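PDB 3RBY: protein HRI1 from Saccharomyces cerevisiae, which is of unknown function and non-essential in yeast, but interacts with the protein HRR25 and may also bind SEC72. Local coordinates for the interface of chains A and B. Sequence-based numbering; all coordinates share one arbitrary frame. Chains: chain A/B, Uncharacterized protein YLR301W.

The interface of chains A and B. Residues chain A 7, 22, 40, 140; chain B 105, 145-146.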
ATOM      1  N   LYS A   7       4.718   5.833  -2.535  1.00 34.35           N
ATOM      2  CA  LYS A   7       4.518   4.831  -3.571  1.00 33.83           C
ATOM      3  C   LYS A   7       3.070   4.948  -4.036  1.00 36.79           C
ATOM      4  O   LYS A   7       2.150   4.943  -3.203  1.00 35.15           O
ATOM      5  CB  LYS A   7       4.787   3.446  -3.002  1.00 34.03           C
ATOM      6  CG  LYS A   7       4.929   2.351  -4.045  1.00 36.15           C
ATOM      7  CD  LYS A   7       3.588   1.704  -4.394  1.00 34.81           C
ATOM      8  CE  LYS A   7       3.735   0.836  -5.660  1.00 36.54           C
ATOM      9  NZ  LYS A   7       2.453   0.184  -6.078  1.00 29.34           N
ATOM     10  N   PHE A  22       5.130   1.486 -11.427  1.00 33.00           N
ATOM     11  CA  PHE A  22       5.819   1.366 -10.150  1.00 30.71           C
ATOM     12  C   PHE A  22       6.278   2.781  -9.779  1.00 35.60           C
ATOM     13  O   PHE A  22       7.474   3.073  -9.761  1.00 31.99           O
ATOM     14  CB  PHE A  22       7.018   0.427 -10.265  1.00 32.54           C
ATOM     15  CG  PHE A  22       7.827   0.319  -9.004  1.00 32.31           C
ATOM     16  CD1 PHE A  22       9.087  -0.254  -9.020  1.00 31.62           C
ATOM     17  CD2 PHE A  22       7.327   0.792  -7.803  1.00 31.26           C
ATOM     18  CE1 PHE A  22       9.833  -0.355  -7.862  1.00 36.43           C
ATOM     19  CE2 PHE A  22       8.069   0.694  -6.640  1.00 33.80           C
ATOM     20  CZ  PHE A  22       9.323   0.120  -6.670  1.00 32.50           C
ATOM     21  N   VAL A  40       5.066  -1.255 -15.272  1.00 38.42           N
ATOM     22  CA  VAL A  40       5.550  -2.547 -14.767  1.00 38.70           C
ATOM     23  C   VAL A  40       5.626  -3.558 -15.905  1.00 42.03           C
ATOM     24  O   VAL A  40       6.625  -4.290 -16.046  1.00 38.05           O
ATOM     25  CB  VAL A  40       4.657  -3.114 -13.659  1.00 40.74           C
ATOM     26  CG1 VAL A  40       5.141  -4.497 -13.270  1.00 36.41           C
ATOM     27  CG2 VAL A  40       4.657  -2.176 -12.441  1.00 35.67           C
ATOM     28  N   LEU A 140      10.132  -1.947   0.404  1.00 35.53           N
ATOM     29  CA  LEU A 140       9.022  -1.009   0.481  1.00 34.65           C
ATOM     30  C   LEU A 140       8.171  -1.313   1.709  1.00 36.69           C
ATOM     31  O   LEU A 140       7.260  -2.136   1.651  1.00 36.68           O
ATOM     32  CB  LEU A 140       8.162  -1.099  -0.781  1.00 35.22           C
ATOM     33  CG  LEU A 140       8.388  -0.035  -1.856  1.00 42.20           C
ATOM     34  CD1 LEU A 140       9.872   0.179  -2.101  1.00 41.22           C
ATOM     35  CD2 LEU A 140       7.679  -0.425  -3.142  1.00 34.57           C
TER
ATOM     36  N   SER B 105       0.631  -3.786 -10.651  1.00 37.18           N
ATOM     37  CA  SER B 105       1.390  -3.273  -9.515  1.00 37.62           C
ATOM     38  C   SER B 105       1.500  -4.322  -8.409  1.00 39.28           C
ATOM     39  O   SER B 105       2.251  -4.147  -7.438  1.00 36.74           O
ATOM     40  CB  SER B 105       0.742  -2.003  -8.955  1.00 32.24           C
ATOM     41  OG  SER B 105      -0.553  -2.275  -8.448  1.00 36.20           O
ATOM     42  N   PRO B 145       5.975  -5.054  -6.033  1.00 38.85           N
ATOM     43  CA  PRO B 145       5.492  -3.792  -6.596  1.00 38.11           C
ATOM     44  C   PRO B 145       5.837  -3.676  -8.079  1.00 38.70           C
ATOM     45  O   PRO B 145       5.227  -2.864  -8.771  1.00 38.69           O
ATOM     46  CB  PRO B 145       6.290  -2.753  -5.815  1.00 38.13           C
ATOM     47  CG  PRO B 145       7.558  -3.472  -5.464  1.00 37.67           C
ATOM     48  CD  PRO B 145       7.139  -4.863  -5.151  1.00 32.31           C
ATOM     49  N   ASN B 146       6.815  -4.450  -8.550  1.00 35.71           N
ATOM     50  CA  ASN B 146       7.311  -4.305  -9.919  1.00 35.62           C
ATOM     51  C   ASN B 146       7.552  -5.612 -10.682  1.00 41.45           C
ATOM     52  O   ASN B 146       8.502  -5.723 -11.457  1.00 42.01           O
ATOM     53  CB  ASN B 146       8.585  -3.455  -9.935  1.00 37.50           C
ATOM     54  CG  ASN B 146       9.021  -3.084 -11.338  1.00 36.91           C
ATOM     55  OD1 ASN B 146       8.208  -3.035 -12.261  1.00 34.10           O
ATOM     56  ND2 ASN B 146      10.311  -2.820 -11.507  1.00 34.75           N
TER
HETATM   57  O   HOH W   1       3.595  -0.787  -8.361  1.00 30.86           O
HETATM   58  O   HOH W   2       9.016  -4.879 -14.399  1.00 42.31           O
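Where A:Phe22 lies over B:Pro145 and B:Asn146, two copies of HRI1 meet in a symmetric homodimeric interface, and this patch, repeated with the chains exchanged, helps hold the pair together, although the dimer of the crystal may not be the form in the cell. It illustrates how an apolar centre can be flanked by waters where, in this patch, no nitrogen or oxygen of one chain bonds directly to the other. The benzyl group of A:Phe22, its CG anti to the backbone N (chi1 177°), presents one ring face to B:Pro145, whose CB sits 4.0 Å above the ring plane, displaced toward the rim. Beside it, ring atom CD1 of A:Phe22 packs against CB of B:Asn146 at 3.4 Å, the amide plane turned 41° from the ring. A:Leu140 adds its CD2 methyl, 3.8 Å from CB of B:Pro145, and so the pyrrolidine ring is touched by both side chains. An alanine in place of A:Phe22 would probably open a gap over B:Pro145 and leave the B:Asn146 side chain freer to turn. At the other end, CG1 of A:Val40 lies 3.5 Å from the amide oxygen OD1 of B:Asn146, the two side chains passing in opposite directions. Water 2 joins that OD1 (2.9 Å) and the backbone O of B:Asn146 to the carbonyl O of A:Val40. Water 1 links the side-chain nitrogen NZ of A:Lys7, at 2.7 Å, to the carbonyl O of B:Pro145, at the same distance; a bend at chi2 (-89°) in the otherwise extended lysine chain brings NZ to this water and within 4.0 Å of CB of B:Ser105. In the fold, A:Lys7 belongs to strand 4-12, while the other contact residues of both chains lie in loops between strands of this beta-rich protein.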